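Local coordinates for protein histidine utilization repressor (Pseudomonas syringae pv. tomato, PDB 2PKH) that probably represses the histidine utilization (hut) operon by binding its hutP region until an inducer is present, this chain being its C-terminal UTRA domain, at residues M14-E19 / P64-Q69. Residues are numbered along the deposited sequence; the frame is centred on the assembly and turned at random.
With EDO (1,2-ethanediol), chain O.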
HETATM    1  N   MSE B  14      29.571   3.163   8.978  1.00 20.65           N
HETATM    2  CA  MSE B  14      30.763   2.280   8.893  1.00 21.16           C
HETATM    3  C   MSE B  14      31.543   2.562   7.587  1.00 20.17           C
HETATM    4  O   MSE B  14      32.734   2.435   7.585  1.00 18.27           O
HETATM    5  CB  MSE B  14      30.425   0.773   8.893  1.00 21.00           C
HETATM    6  CG  MSE B  14      29.377   0.261  10.001  1.00 24.56           C
HETATM    7 SE   MSE B  14      30.135   0.721  11.762  0.90 43.65          SE
HETATM    8  CE  MSE B  14      31.482  -0.668  11.817  1.00 43.04           C
ATOM      9  N   VAL B  15      30.823   2.850   6.489  1.00 19.21           N
ATOM     10  CA  VAL B  15      31.382   3.072   5.154  1.00 20.21           C
ATOM     11  C   VAL B  15      30.769   4.322   4.548  1.00 18.22           C
ATOM     12  O   VAL B  15      29.561   4.593   4.631  1.00 16.62           O
ATOM     13  CB  VAL B  15      31.162   1.817   4.236  1.00 21.51           C
ATOM     14  CG1 VAL B  15      31.656   2.035   2.836  1.00 24.27           C
ATOM     15  CG2 VAL B  15      31.875   0.649   4.847  1.00 25.07           C
ATOM     16  N   LEU B  16      31.623   5.179   4.039  1.00 21.43           N
ATOM     17  CA  LEU B  16      31.200   6.320   3.187  1.00 20.08           C
ATOM     18  C   LEU B  16      32.349   6.662   2.203  1.00 20.05           C
ATOM     19  O   LEU B  16      33.290   7.362   2.571  1.00 17.20           O
ATOM     20  CB  LEU B  16      30.846   7.554   4.040  1.00 20.34           C
ATOM     21  CG  LEU B  16      30.196   8.744   3.273  1.00 23.00           C
ATOM     22  CD1 LEU B  16      28.846   8.475   2.690  1.00 20.46           C
ATOM     23  CD2 LEU B  16      30.114   9.914   4.230  1.00 23.95           C
ATOM     24  N   LYS B  17      32.187   6.218   0.948  1.00 19.38           N
ATOM     25  CA  LYS B  17      33.323   6.186  -0.050  1.00 20.14           C
ATOM     26  C   LYS B  17      32.857   6.108  -1.476  1.00 19.41           C
ATOM     27  O   LYS B  17      31.750   5.619  -1.777  1.00 19.00           O
ATOM     28  CB  LYS B  17      34.253   5.019   0.221  1.00 17.70           C
ATOM     29  CG  LYS B  17      33.777   3.630  -0.126  1.00 19.89           C
ATOM     30  CD  LYS B  17      34.609   2.634   0.681  1.00 21.11           C
ATOM     31  CE  LYS B  17      34.216   1.121   0.516  1.00 22.70           C
ATOM     32  NZ  LYS B  17      34.789   0.729  -0.809  1.00 20.57           N
ATOM     33  N   GLU B  18      33.711   6.606  -2.373  1.00 21.53           N
ATOM     34  CA  GLU B  18      33.491   6.419  -3.774  1.00 21.48           C
ATOM     35  C   GLU B  18      34.161   5.123  -4.164  1.00 22.56           C
ATOM     36  O   GLU B  18      35.234   4.813  -3.647  1.00 22.05           O
ATOM     37  CB  GLU B  18      34.213   7.567  -4.468  1.00 23.60           C
ATOM     38  CG  GLU B  18      33.931   7.685  -5.878  1.00 26.81           C
ATOM     39  CD  GLU B  18      34.673   8.905  -6.466  1.00 31.30           C
ATOM     40  OE1 GLU B  18      34.660  10.036  -5.881  1.00 35.84           O
ATOM     41  OE2 GLU B  18      35.274   8.695  -7.501  1.00 31.38           O
ATOM     42  N   GLU B  19      33.571   4.374  -5.100  1.00 23.10           N
ATOM     43  CA  GLU B  19      34.217   3.147  -5.582  1.00 24.02           C
ATOM     44  C   GLU B  19      33.661   2.861  -6.978  1.00 24.57           C
ATOM     45  O   GLU B  19      32.664   3.449  -7.370  1.00 23.29           O
ATOM     46  CB  GLU B  19      33.886   1.993  -4.660  1.00 23.01           C
ATOM     47  CG  GLU B  19      32.322   1.823  -4.577  1.00 23.98           C
ATOM     48  CD  GLU B  19      31.865   0.854  -3.529  1.00 31.37           C
ATOM     49  OE1 GLU B  19      32.249   1.076  -2.372  1.00 29.18           O
ATOM     50  OE2 GLU B  19      31.046  -0.070  -3.805  1.00 30.32           O
ATOM     51  N   PRO B  64      25.889  14.587  -6.362  1.00 24.80           N
ATOM     52  CA  PRO B  64      27.330  14.771  -6.307  1.00 24.83           C
ATOM     53  C   PRO B  64      27.925  15.025  -4.932  1.00 24.59           C
ATOM     54  O   PRO B  64      29.128  14.771  -4.725  1.00 24.56           O
ATOM     55  CB  PRO B  64      27.604  15.917  -7.299  1.00 25.20           C
ATOM     56  CG  PRO B  64      26.305  16.411  -7.734  1.00 25.84           C
ATOM     57  CD  PRO B  64      25.225  15.525  -7.290  1.00 23.94           C
ATOM     58  N   ASP B  65      27.112  15.501  -3.990  1.00 25.35           N
ATOM     59  CA  ASP B  65      27.639  15.877  -2.677  1.00 25.95           C
ATOM     60  C   ASP B  65      27.300  14.847  -1.575  1.00 26.25           C
ATOM     61  O   ASP B  65      27.434  15.147  -0.376  1.00 26.77           O
ATOM     62  CB  ASP B  65      27.113  17.261  -2.260  1.00 26.58           C
ATOM     63  CG  ASP B  65      27.587  18.378  -3.211  1.00 28.61           C
ATOM     64  OD1 ASP B  65      28.708  18.272  -3.752  1.00 28.96           O
ATOM     65  OD2 ASP B  65      26.817  19.329  -3.430  1.00 29.99           O
ATOM     66  N   TYR B  66      26.880  13.650  -1.996  1.00 25.59           N
ATOM     67  CA  TYR B  66      26.522  12.579  -1.085  1.00 24.62           C
ATOM     68  C   TYR B  66      27.629  12.285  -0.055  1.00 23.54           C
ATOM     69  O   TYR B  66      27.360  12.184   1.139  1.00 24.44           O
ATOM     70  CB  TYR B  66      26.143  11.333  -1.893  1.00 24.15           C
ATOM     71  CG  TYR B  66      25.479  10.205  -1.068  1.00 21.63           C
ATOM     72  CD1 TYR B  66      24.134  10.182  -0.846  1.00 19.72           C
ATOM     73  CD2 TYR B  66      26.237   9.158  -0.586  1.00 23.57           C
ATOM     74  CE1 TYR B  66      23.530   9.135  -0.083  1.00 22.16           C
ATOM     75  CE2 TYR B  66      25.639   8.063   0.167  1.00 18.71           C
ATOM     76  CZ  TYR B  66      24.328   8.086   0.424  1.00 23.14           C
ATOM     77  OH  TYR B  66      23.760   6.989   1.097  1.00 22.21           O
ATOM     78  N   LEU B  67      28.878  12.214  -0.503  1.00 24.97           N
ATOM     79  CA  LEU B  67      29.984  11.813   0.400  1.00 25.10           C
ATOM     80  C   LEU B  67      30.225  12.850   1.525  1.00 25.27           C
ATOM     81  O   LEU B  67      30.798  12.548   2.572  1.00 24.02           O
ATOM     82  CB  LEU B  67      31.249  11.567  -0.395  1.00 25.06           C
ATOM     83  CG  LEU B  67      31.222  10.313  -1.304  1.00 23.84           C
ATOM     84  CD1 LEU B  67      32.678  10.159  -1.887  1.00 28.88           C
ATOM     85  CD2 LEU B  67      30.798   9.084  -0.552  1.00 25.67           C
ATOM     86  N   LYS B  68      29.770  14.062   1.280  1.00 25.44           N
ATOM     87  CA  LYS B  68      30.011  15.185   2.152  1.00 27.14           C
ATOM     88  C   LYS B  68      29.031  15.280   3.312  1.00 26.50           C
ATOM     89  O   LYS B  68      29.204  16.121   4.189  1.00 25.84           O
ATOM     90  CB  LYS B  68      29.954  16.504   1.318  1.00 27.49           C
ATOM     91  CG  LYS B  68      31.044  16.562   0.256  1.00 30.13           C
ATOM     92  CD  LYS B  68      30.662  17.556  -0.824  1.00 38.41           C
ATOM     93  CE  LYS B  68      31.530  17.313  -2.089  1.00 41.43           C
ATOM     94  NZ  LYS B  68      31.238  18.360  -3.125  1.00 45.66           N
ATOM     95  N   GLN B  69      28.003  14.424   3.320  1.00 26.30           N
ATOM     96  CA  GLN B  69      26.930  14.507   4.301  1.00 26.22           C
ATOM     97  C   GLN B  69      27.212  13.782   5.671  1.00 28.05           C
ATOM     98  O   GLN B  69      28.036  12.820   5.744  1.00 28.36           O
ATOM     99  CB  GLN B  69      25.648  13.954   3.681  1.00 26.27           C
ATOM    100  CG  GLN B  69      25.274  14.530   2.329  1.00 25.85           C
ATOM    101  CD  GLN B  69      25.156  16.067   2.359  1.00 26.65           C
ATOM    102  OE1 GLN B  69      24.555  16.631   3.267  1.00 27.30           O
ATOM    103  NE2 GLN B  69      25.754  16.733   1.385  1.00 24.77           N
TER
HETATM  104  C1  EDO O1016      33.002  -2.189  -1.846  1.00 37.23           C
HETATM  105  O1  EDO O1016      31.572  -2.263  -2.083  1.00 26.66           O
HETATM  106  C2  EDO O1016      33.328  -1.717  -0.412  1.00 36.70           C
HETATM  107  O2  EDO O1016      32.974  -2.692   0.606  1.00 43.60           O
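Leu16 and Leu67 carry this contact, their side chains sliding past each other in opposite directions between a strand and a 3-10 turn. Leu16 keeps CG anti to its backbone N (chi1 -172°), and its branches divide the work. CD1 packs on Leu67 CD2 at 3.8 Å and meets Tyr66 CE2 at 4.1 Å, where the two side chains cross obliquely, while CD2 comes to 3.2 Å from the carbonyl O of Leu67, a tight approach. Leu67, whose CG lies beside its own backbone N, answers by laying its fork along the strand: CD2 sits 3.5 Å from Lys17 N, and CD1 reaches 4.0 Å from Glu18 CB. Branched aliphatic ends suit both places, because each must touch side chain and backbone at once; no hydrogen bond joins the two segments.

Alternation along the strand sorts the remaining residues. The bond to CB of Lys17 points away from the turn, and its ammonium, less surely placed in the model, lies in salt-bridge range of Glu19 OE1, which also accepts from His39, while OE2 takes a hydrogen bond from a 1,2-ethanediol, probably from the crystallisation liquor. Glu18 instead extends to a salt bridge with Arg36.

The turn is held by its own bonds. Asp65 O accepts both Lys68 N and the amide of Gln69, NE2 lying 2.9 Å from Asp65 O in a nearly straight bond (166°) that arrives from above the carbonyl plane. Lys68 NZ makes a salt bridge with Asp65 OD1. Tyr66 is buried, its ring against Phe38 and Leu80 and its hydroxyl bonded to Ser40, so an aromatic with a polar tip fits there. The whole is surface packing in the UTRA domain: the connection from strand 49-59 to helix 76-83 folds back across neighbouring strand 36-46 to meet 9-20, an outermost strand of this chain's antiparallel sheet.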